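Local coordinates for protein beta-mannosidase (Trichoderma harzianum, PDB 4CVU) that probably hydrolyses terminal beta-linked mannose residues from the non-reducing ends of mannosides, as a fungal beta-mannosidase of glycoside hydrolase family 2, at residues L312-M318 with I377-F382; Y433-D437 with L475-L481; V774-G778 with A857-D861. One frame throughout, in Å; residues are numbered along the deposited sequence.

Interaction 1: residues L312-M318 with I377-F382. With CD (cadmium ion), chain U.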
loop_
_atom_site.group_PDB
_atom_site.type_symbol
_atom_site.label_atom_id
_atom_site.label_comp_id
_atom_site.label_asym_id
_atom_site.label_seq_id
_atom_site.Cartn_x
_atom_site.Cartn_y
_atom_site.Cartn_z
ATOM N N LEU A 312 51.380 -6.490 6.271
ATOM C CA LEU A 312 50.478 -7.115 5.301
ATOM C C LEU A 312 48.975 -6.911 5.596
ATOM O O LEU A 312 48.547 -6.868 6.735
ATOM C CB LEU A 312 50.789 -8.611 5.137
ATOM C CG LEU A 312 52.204 -8.983 4.686
ATOM C CD1 LEU A 312 52.301 -10.454 4.308
ATOM C CD2 LEU A 312 52.649 -8.142 3.514
ATOM N N TRP A 313 48.209 -6.756 4.534
ATOM C CA TRP A 313 46.752 -6.783 4.598
ATOM C C TRP A 313 46.286 -8.232 4.566
ATOM O O TRP A 313 46.788 -9.040 3.773
ATOM C CB TRP A 313 46.177 -6.003 3.420
ATOM C CG TRP A 313 44.654 -5.867 3.367
ATOM C CD1 TRP A 313 43.912 -4.799 3.801
ATOM C CD2 TRP A 313 43.711 -6.802 2.795
ATOM N NE1 TRP A 313 42.560 -5.024 3.554
ATOM C CE2 TRP A 313 42.418 -6.236 2.929
ATOM C CE3 TRP A 313 43.829 -8.069 2.204
ATOM C CZ2 TRP A 313 41.267 -6.894 2.503
ATOM C CZ3 TRP A 313 42.655 -8.711 1.750
ATOM C CH2 TRP A 313 41.412 -8.124 1.916
ATOM N N TRP A 314 45.335 -8.536 5.437
ATOM C CA TRP A 314 44.656 -9.830 5.449
ATOM C C TRP A 314 43.129 -9.627 5.440
ATOM O O TRP A 314 42.621 -8.606 5.917
ATOM C CB TRP A 314 45.035 -10.615 6.716
ATOM C CG TRP A 314 46.509 -10.850 6.873
ATOM C CD1 TRP A 314 47.385 -10.045 7.533
ATOM C CD2 TRP A 314 47.273 -11.968 6.390
ATOM N NE1 TRP A 314 48.638 -10.579 7.495
ATOM C CE2 TRP A 314 48.608 -11.759 6.799
ATOM C CE3 TRP A 314 46.966 -13.120 5.662
ATOM C CZ2 TRP A 314 49.630 -12.651 6.500
ATOM C CZ3 TRP A 314 47.984 -14.017 5.363
ATOM C CH2 TRP A 314 49.307 -13.774 5.788
ATOM N N PRO A 315 42.399 -10.610 4.930
ATOM C CA PRO A 315 40.933 -10.627 5.122
ATOM C C PRO A 315 40.511 -10.722 6.607
ATOM O O PRO A 315 41.338 -10.969 7.491
ATOM C CB PRO A 315 40.498 -11.888 4.358
ATOM C CG PRO A 315 41.574 -12.105 3.326
ATOM C CD PRO A 315 42.835 -11.653 3.985
ATOM N N ARG A 316 39.233 -10.504 6.871
ATOM C CA ARG A 316 38.701 -10.613 8.229
ATOM C C ARG A 316 38.898 -12.013 8.804
ATOM O O ARG A 316 38.782 -13.010 8.089
ATOM C CB ARG A 316 37.228 -10.175 8.315
ATOM C CG ARG A 316 36.215 -10.818 7.357
ATOM C CD ARG A 316 34.820 -10.152 7.551
ATOM N NE ARG A 316 34.465 -10.127 8.965
ATOM C CZ ARG A 316 34.088 -11.200 9.662
ATOM N NH1 ARG A 316 33.972 -12.403 9.091
ATOM N NH2 ARG A 316 33.832 -11.080 10.953
ATOM N N ASP A 317 39.203 -12.061 10.108
ATOM C CA ASP A 317 39.531 -13.308 10.819
ATOM C C ASP A 317 40.772 -14.053 10.254
ATOM O O ASP A 317 40.962 -15.236 10.527
ATOM C CB ASP A 317 38.303 -14.249 10.916
ATOM C CG ASP A 317 37.369 -13.895 12.093
ATOM O OD1 ASP A 317 37.528 -12.811 12.681
ATOM O OD2 ASP A 317 36.482 -14.725 12.443
ATOM N N MET A 318 41.609 -13.348 9.488
ATOM C CA MET A 318 42.921 -13.859 9.107
ATOM C C MET A 318 44.057 -12.900 9.497
ATOM O O MET A 318 45.182 -13.091 9.074
ATOM C CB MET A 318 42.988 -14.128 7.600
ATOM C CG MET A 318 41.905 -15.037 7.051
ATOM S SD MET A 318 42.070 -15.274 5.262
ATOM C CE MET A 318 40.359 -15.510 4.801
ATOM N N ILE A 377 45.949 -16.182 -0.121
ATOM C CA ILE A 377 46.223 -14.832 0.373
ATOM C C ILE A 377 47.607 -14.807 0.994
ATOM O O ILE A 377 47.884 -15.529 1.916
ATOM C CB ILE A 377 45.151 -14.307 1.345
ATOM C CG1 ILE A 377 45.391 -12.859 1.797
ATOM C CG2 ILE A 377 45.046 -15.165 2.584
ATOM C CD1 ILE A 377 45.097 -11.782 0.804
ATOM N N ASN A 378 48.476 -13.979 0.424
ATOM C CA ASN A 378 49.853 -13.891 0.856
ATOM C C ASN A 378 50.471 -15.299 0.901
ATOM O O ASN A 378 51.146 -15.625 1.810
ATOM C CB ASN A 378 49.960 -13.224 2.207
ATOM C CG ASN A 378 49.511 -11.788 2.177
ATOM O OD1 ASN A 378 49.807 -11.080 1.241
ATOM N ND2 ASN A 378 48.782 -11.358 3.213
ATOM N N GLY A 379 50.191 -16.115 -0.078
ATOM C CA GLY A 379 50.774 -17.434 -0.163
ATOM C C GLY A 379 50.042 -18.540 0.560
ATOM O O GLY A 379 50.338 -19.686 0.348
ATOM N N HIS A 380 49.043 -18.208 1.364
ATOM C CA HIS A 380 48.273 -19.230 2.105
ATOM C C HIS A 380 46.931 -19.511 1.443
ATOM O O HIS A 380 46.164 -18.590 1.171
ATOM C CB HIS A 380 48.013 -18.807 3.549
ATOM C CG HIS A 380 49.253 -18.419 4.300
ATOM N ND1 HIS A 380 49.867 -17.191 4.143
ATOM C CD2 HIS A 380 49.986 -19.089 5.219
ATOM C CE1 HIS A 380 50.918 -17.120 4.944
ATOM N NE2 HIS A 380 51.019 -18.262 5.596
ATOM N N GLU A 381 46.678 -20.786 1.162
ATOM C CA GLU A 381 45.328 -21.275 0.866
ATOM C C GLU A 381 44.357 -20.919 1.978
ATOM O O GLU A 381 44.712 -20.963 3.163
ATOM C CB GLU A 381 45.358 -22.800 0.757
ATOM C CG GLU A 381 45.898 -23.259 -0.545
ATOM C CD GLU A 381 46.040 -24.770 -0.645
ATOM O OE1 GLU A 381 45.425 -25.543 0.090
ATOM O OE2 GLU A 381 46.772 -25.182 -1.520
ATOM N N PHE A 382 43.109 -20.596 1.618
ATOM C CA PHE A 382 42.075 -20.451 2.624
ATOM C C PHE A 382 40.733 -20.942 2.085
ATOM O O PHE A 382 40.530 -20.967 0.855
ATOM C CB PHE A 382 41.970 -18.992 3.077
ATOM C CG PHE A 382 41.528 -18.067 1.986
ATOM C CD1 PHE A 382 42.441 -17.513 1.127
ATOM C CD2 PHE A 382 40.169 -17.801 1.795
ATOM C CE1 PHE A 382 42.026 -16.681 0.104
ATOM C CE2 PHE A 382 39.752 -16.964 0.781
ATOM C CZ PHE A 382 40.676 -16.409 -0.073
HETATM CD CD CD U . 46.524 -27.388 -1.573
HETATM O O HOH W 1 46.523 -29.199 0.042
HETATM O O HOH W 2 44.540 -27.510 -3.116
HETATM O O HOH W 3 48.692 -27.804 -2.922
#
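Trp314 and Ile377 bring the two backbones nearest, with CA atoms 7.3 Å apart, where a loop that makes a type II turn (Pro315 to Met318) passes a tight hairpin whose type I' turn runs from Ile377 to His380. A single direct hydrogen bond links them: Asn378 ND2 reaches Trp313 O at 3.1 Å with an N-H...O angle of 146°, the carbonyl lying near the amide plane while the donor is tilted from the carbonyl's own plane. Asn378 ND2 also lies over one face of the Trp314 indole, 3.5 Å from Trp314 CZ3, with amide and ring planes 83° apart; Met318 O lies over the opposite face. Asn378 OD1 is taken up by the backbone of Thr350, which fixes the flip of the amide. Trp314 CH2 approaches His380 CE1 at 3.8 Å, the two rings meeting obliquely. With an alanine here in place of Trp314, the space between the Asn378 amide and Met318 O would probably be left unfilled and His380 would lose this ring neighbour. Ile377 packs by branches: with CG1 anti to the backbone N (chi1 -176°), Ile377 CG1 meets Pro315 CD at 3.6 Å and sends CD1 to the edge of the Trp313 ring, whereas CG2 faces Met318 SD. Met318 continues to Phe382 in a Met-aromatic contact, Met318 SD 4.8 Å from the Phe382 ring centroid. Glu381, after the turn, binds a cadmium ion through both carboxylate oxygens. The hairpin joins strands 374-377 and 380-389 of the mixed sheet, and Leu442 of strand 442-446 lies against Trp313, Pro315 and Phe382.

Interaction 2: residues Y433-D437 with L475-L481. With CD (cadmium ion), chain S; CD (cadmium ion), chain R.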
loop_
_atom_site.group_PDB
_atom_site.type_symbol
_atom_site.label_atom_id
_atom_site.label_comp_id
_atom_site.label_asym_id
_atom_site.label_seq_id
_atom_site.Cartn_x
_atom_site.Cartn_y
_atom_site.Cartn_z
ATOM N N TYR A 433 34.154 -0.474 -2.636
ATOM C CA TYR A 433 35.416 -1.200 -2.458
ATOM C C TYR A 433 36.138 -0.680 -1.211
ATOM O O TYR A 433 36.778 -1.439 -0.522
ATOM C CB TYR A 433 36.349 -1.084 -3.684
ATOM C CG TYR A 433 36.067 -2.087 -4.806
ATOM C CD1 TYR A 433 35.145 -1.812 -5.816
ATOM C CD2 TYR A 433 36.745 -3.302 -4.869
ATOM C CE1 TYR A 433 34.883 -2.736 -6.842
ATOM C CE2 TYR A 433 36.508 -4.211 -5.903
ATOM C CZ TYR A 433 35.574 -3.922 -6.891
ATOM O OH TYR A 433 35.310 -4.819 -7.927
ATOM N N ASP A 434 36.024 0.611 -0.908
ATOM C CA ASP A 434 36.610 1.139 0.323
ATOM C C ASP A 434 36.110 0.440 1.568
ATOM O O ASP A 434 36.889 0.174 2.495
ATOM C CB ASP A 434 36.282 2.628 0.493
ATOM C CG ASP A 434 37.120 3.509 -0.380
ATOM O OD1 ASP A 434 38.111 3.027 -1.020
ATOM O OD2 ASP A 434 36.764 4.707 -0.414
ATOM N N ILE A 435 34.820 0.172 1.608
ATOM C CA ILE A 435 34.207 -0.474 2.732
ATOM C C ILE A 435 34.781 -1.899 2.818
ATOM O O ILE A 435 35.208 -2.383 3.864
ATOM C CB ILE A 435 32.680 -0.483 2.565
ATOM C CG1 ILE A 435 32.161 0.949 2.839
ATOM C CG2 ILE A 435 32.046 -1.437 3.572
ATOM C CD1 ILE A 435 30.801 1.239 2.319
ATOM N N ALA A 436 34.819 -2.551 1.694
ATOM C CA ALA A 436 35.384 -3.923 1.657
ATOM C C ALA A 436 36.829 -3.918 2.147
ATOM O O ALA A 436 37.179 -4.621 3.089
ATOM C CB ALA A 436 35.281 -4.437 0.236
ATOM N N ASP A 437 37.658 -3.059 1.558
ATOM C CA ASP A 437 39.057 -2.879 1.974
ATOM C C ASP A 437 39.274 -2.864 3.485
ATOM O O ASP A 437 40.077 -3.626 4.032
ATOM C CB ASP A 437 39.581 -1.525 1.443
ATOM C CG ASP A 437 39.835 -1.516 -0.016
ATOM O OD1 ASP A 437 39.792 -2.579 -0.680
ATOM O OD2 ASP A 437 40.136 -0.406 -0.528
ATOM N N LEU A 475 40.179 0.501 -10.290
ATOM C CA LEU A 475 39.926 -0.394 -9.148
ATOM C C LEU A 475 41.150 -1.114 -8.610
ATOM O O LEU A 475 41.108 -1.629 -7.495
ATOM C CB LEU A 475 38.861 -1.421 -9.526
ATOM C CG LEU A 475 37.457 -0.822 -9.686
ATOM C CD1 LEU A 475 36.484 -1.859 -10.245
ATOM C CD2 LEU A 475 36.938 -0.308 -8.361
ATOM N N ASN A 476 42.253 -1.099 -9.383
ATOM C CA ASN A 476 43.408 -1.957 -9.125
ATOM C C ASN A 476 44.070 -1.783 -7.757
ATOM O O ASN A 476 44.649 -2.717 -7.230
ATOM C CB ASN A 476 44.490 -1.763 -10.199
ATOM C CG ASN A 476 45.470 -2.896 -10.212
ATOM O OD1 ASN A 476 45.126 -4.026 -10.538
ATOM N ND2 ASN A 476 46.685 -2.614 -9.806
ATOM N N HIS A 477 43.973 -0.585 -7.194
ATOM C CA HIS A 477 44.636 -0.290 -5.929
ATOM C C HIS A 477 43.920 -0.772 -4.673
ATOM O O HIS A 477 44.453 -0.627 -3.575
ATOM C CB HIS A 477 44.785 1.224 -5.794
ATOM C CG HIS A 477 43.507 1.923 -5.510
ATOM N ND1 HIS A 477 43.114 2.251 -4.228
ATOM C CD2 HIS A 477 42.514 2.342 -6.328
ATOM C CE1 HIS A 477 41.946 2.864 -4.271
ATOM N NE2 HIS A 477 41.561 2.924 -5.528
ATOM N N HIS A 478 42.681 -1.259 -4.829
ATOM C CA HIS A 478 41.898 -1.736 -3.695
ATOM C C HIS A 478 42.392 -3.068 -3.201
ATOM O O HIS A 478 42.402 -4.039 -3.965
ATOM C CB HIS A 478 40.426 -1.846 -4.091
ATOM C CG HIS A 478 39.751 -0.525 -4.211
ATOM N ND1 HIS A 478 39.505 0.270 -3.115
ATOM C CD2 HIS A 478 39.302 0.158 -5.282
ATOM C CE1 HIS A 478 38.887 1.367 -3.501
ATOM N NE2 HIS A 478 38.783 1.344 -4.813
ATOM N N ALA A 479 42.775 -3.137 -1.920
ATOM C CA ALA A 479 43.235 -4.423 -1.345
ATOM C C ALA A 479 42.169 -5.525 -1.353
ATOM O O ALA A 479 42.497 -6.714 -1.443
ATOM C CB ALA A 479 43.763 -4.224 0.053
ATOM N N SER A 480 40.893 -5.124 -1.303
ATOM C CA SER A 480 39.779 -6.099 -1.329
ATOM C C SER A 480 39.619 -6.815 -2.688
ATOM O O SER A 480 39.061 -7.903 -2.752
ATOM C CB SER A 480 38.490 -5.378 -0.981
ATOM O OG SER A 480 38.056 -4.672 -2.113
ATOM N N LEU A 481 40.101 -6.211 -3.767
ATOM C CA LEU A 481 39.918 -6.756 -5.102
ATOM C C LEU A 481 40.663 -8.068 -5.172
ATOM O O LEU A 481 41.837 -8.130 -4.862
ATOM C CB LEU A 481 40.435 -5.784 -6.170
ATOM C CG LEU A 481 40.442 -6.294 -7.620
ATOM C CD1 LEU A 481 39.032 -6.635 -8.084
ATOM C CD2 LEU A 481 41.095 -5.281 -8.579
HETATM CD CD CD S . 39.426 4.515 -6.327
HETATM CD CD CD R . 38.625 5.464 -1.888
HETATM O O HOH W 4 42.881 -0.462 -0.546
HETATM O O HOH W 5 37.956 2.883 -7.409
HETATM O O HOH W 6 38.278 7.403 -1.081
HETATM O O HOH W 7 41.173 5.315 -2.136
HETATM O O HOH W 8 39.516 7.097 -5.640
#
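Asp437 and His478 form the straightest bond of this contact: His478 ND1 donates to Asp437 OD2 at 2.7 Å and 177°, with the oxygen in the imidazole plane and the proton met on the syn side of the carboxylate. The other oxygen, Asp437 OD1, accepts Ser480 N at 2.8 Å from its anti side, plus a weak bond from Ser480 OG, so one carboxylate grips both His478 and Ser480 within the type I turn that runs from His478 to Leu481. A water donating weakly to OD2 accepts from Ala479 N as well. This His-carboxylate pair sets the rotation of the imidazole and puts His478 NE2 3.1 Å from a water that is bound to one of the cadmium ions. That ion is held by His477 NE2, whereas Asp434 chelates the second cadmium through both carboxylate oxygens, and Asp430 contributes to both sites. Asp434 OD1 also lies at the His478 ring edge, 3.1 Å from His478 CE1.

Helix 430-439 here packs on the loop between helix 458-475 and strand 481-485, a meeting of successive helix-strand units in the parallel part of the mixed sheet, consistent with the (beta/alpha)8 catalytic domain of family 2 hydrolases. Tyr433 supplies the broadest packing surface. Tyr433 CB stands over the centre of the His478 imidazole, 3.4 Å from the centroid, as a CH-pi contact, while His477 CE1 lies over the opposite face. Leu475 CD2 makes another CH-pi contact over the Tyr433 phenol face, 3.9 Å from its centroid. Ser480 OG, set between its backbone N and carbonyl carbon (chi1 78°), is thereby placed near both Asp437 OD1 and the Tyr433 ring edge; the Tyr433 hydroxyl bonds Ser445. Farther along the helix, Ala436 CB abuts Ser480 CB at 3.6 Å.

Interaction 3: residues V774-G778 with A857-D861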
loop_
_atom_site.group_PDB
_atom_site.type_symbol
_atom_site.label_atom_id
_atom_site.label_comp_id
_atom_site.label_asym_id
_atom_site.label_seq_id
_atom_site.Cartn_x
_atom_site.Cartn_y
_atom_site.Cartn_z
ATOM N N VAL A 774 17.259 -36.438 23.316
ATOM C CA VAL A 774 16.056 -36.260 24.125
ATOM C C VAL A 774 14.813 -36.503 23.274
ATOM O O VAL A 774 14.893 -36.479 22.053
ATOM C CB VAL A 774 16.004 -34.862 24.751
ATOM C CG1 VAL A 774 17.237 -34.630 25.612
ATOM C CG2 VAL A 774 15.890 -33.793 23.688
ATOM N N ASP A 775 13.671 -36.735 23.918
ATOM C CA ASP A 775 12.372 -36.712 23.218
ATOM C C ASP A 775 11.899 -35.254 23.139
ATOM O O ASP A 775 12.547 -34.371 23.691
ATOM C CB ASP A 775 11.335 -37.641 23.906
ATOM C CG ASP A 775 10.961 -37.207 25.331
ATOM O OD1 ASP A 775 11.141 -36.030 25.699
ATOM O OD2 ASP A 775 10.461 -38.070 26.110
ATOM N N LEU A 776 10.776 -35.002 22.485
ATOM C CA LEU A 776 10.355 -33.611 22.169
ATOM C C LEU A 776 9.681 -32.872 23.341
ATOM O O LEU A 776 9.290 -31.693 23.228
ATOM C CB LEU A 776 9.523 -33.589 20.888
ATOM C CG LEU A 776 10.190 -34.337 19.703
ATOM C CD1 LEU A 776 9.311 -34.381 18.464
ATOM C CD2 LEU A 776 11.534 -33.729 19.330
ATOM N N LYS A 777 9.576 -33.573 24.467
ATOM C CA LYS A 777 9.285 -32.969 25.763
ATOM C C LYS A 777 10.579 -32.619 26.522
ATOM O O LYS A 777 10.552 -31.909 27.521
ATOM C CB LYS A 777 8.412 -33.923 26.616
ATOM C CG LYS A 777 6.938 -33.960 26.220
ATOM C CD LYS A 777 6.346 -32.556 26.227
ATOM C CE LYS A 777 4.846 -32.553 26.205
ATOM N NZ LYS A 777 4.368 -31.180 26.527
ATOM N N GLY A 778 11.713 -33.123 26.051
ATOM C CA GLY A 778 13.004 -32.823 26.676
ATOM C C GLY A 778 13.535 -33.864 27.662
ATOM O O GLY A 778 14.610 -33.685 28.242
ATOM N N ALA A 857 7.798 -34.623 12.849
ATOM C CA ALA A 857 8.149 -34.493 14.256
ATOM C C ALA A 857 6.926 -34.196 15.101
ATOM O O ALA A 857 6.207 -33.225 14.850
ATOM C CB ALA A 857 9.168 -33.387 14.461
ATOM N N LYS A 858 6.743 -34.985 16.153
ATOM C CA LYS A 858 5.607 -34.808 17.055
ATOM C C LYS A 858 5.831 -33.677 18.098
ATOM O O LYS A 858 5.856 -33.926 19.302
ATOM C CB LYS A 858 5.288 -36.145 17.735
ATOM C CG LYS A 858 3.812 -36.353 18.021
ATOM C CD LYS A 858 3.537 -37.614 18.857
ATOM C CE LYS A 858 3.550 -37.357 20.355
ATOM N NZ LYS A 858 4.927 -37.247 20.917
ATOM N N VAL A 859 5.978 -32.439 17.629
ATOM C CA VAL A 859 6.145 -31.292 18.511
ATOM C C VAL A 859 4.857 -30.952 19.263
ATOM O O VAL A 859 3.735 -31.133 18.755
ATOM C CB VAL A 859 6.635 -30.017 17.771
ATOM C CG1 VAL A 859 8.130 -30.111 17.465
ATOM C CG2 VAL A 859 5.859 -29.773 16.483
ATOM N N SER A 860 5.029 -30.452 20.478
ATOM C CA SER A 860 3.922 -30.001 21.271
ATOM C C SER A 860 4.201 -28.549 21.618
ATOM O O SER A 860 5.294 -28.053 21.418
ATOM C CB SER A 860 3.770 -30.884 22.531
ATOM O OG SER A 860 4.951 -30.891 23.323
ATOM N N ASP A 861 3.223 -27.874 22.157
ATOM C CA ASP A 861 3.429 -26.480 22.541
ATOM C C ASP A 861 4.564 -26.387 23.582
ATOM O O ASP A 861 4.400 -26.819 24.728
ATOM C CB ASP A 861 2.119 -25.914 23.102
ATOM C CG ASP A 861 2.192 -24.436 23.344
ATOM O OD1 ASP A 861 3.307 -23.860 23.312
ATOM O OD2 ASP A 861 1.124 -23.863 23.590
HETATM O O HOH W 9 7.936 -30.628 21.426
HETATM O O HOH W 10 6.107 -28.977 24.810
#
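Leu776 carries the apolar half of this contact, setting one methyl against a bend of the opposing backbone. Leu776 CD1 comes to 3.5 Å from Lys858 N and 4.1 Å from Ala857 CB, so it meets peptide atoms more closely than any side chain. CG is anti to the carbonyl carbon (chi1 -50°) and the branch runs on extended, which carries CD1 out to that bend. Lys858 there is the centre of an inverse gamma turn, closed by a weak bond from Val859 N to Ala857 O, and the turn offers its backbone to the methyl.

The polar half runs largely through two waters. One accepts from Ser860 N at 3.1 Å and lies close to Leu776 O, where its bond is doubtful; it sits between the two main chains where Leu776 and Val859 have their CA atoms 6.0 Å apart. The second accepts from Lys777 NZ, bonds Ser860 OG at 2.7 Å and donates weakly to Asp861 O. Lys777 NZ also approaches Ser860 OG directly, at 3.3 Å, and its CE lies equally near. A bend at chi2 (-55°), followed by an extended end, takes the lysine alongside the loop to the serine.

Behind these groups, a type I turn from Asp775 to Gly778 presents both Leu776 and Lys777. It is closed by Gly778 N to Asp775 O at 2.8 Å, and Asp775 OD1 adds a weak bond from Lys777 N. The positive phi of Gly778 (97°) would crowd a side chain against the preceding carbonyl, which accounts for glycine there. Asp819 receives Leu776 N, and Val821 of strand 821-830 packs on the leucine; the turn thus leaves strand 765-774 of one Ig-like domain and meets the segment leading into strand 864-869 of the next.

In the fold
The contacts come one after another along the chain, each closing before the next opens. Interactions 1 and 2 are neighbours, their centres about 14 Å apart, and share the mixed sheet: the hairpin of strands 374-377 and 380-389 serves the first, while helix 430-439 and the loop before strand 481-485 form the second. Trp313 bridges them, Trp313 NE1 probably hydrogen-bonded to Asp437 O at 2.9 Å and its ring packed on Ala479, so the 312-318 loop of the preceding Ig-like domain is tied to the sheet-bearing domain. Interaction 3 lies far off, its centre about 45 and 50 Å from theirs, at the surface junction of the two C-terminal beta domains.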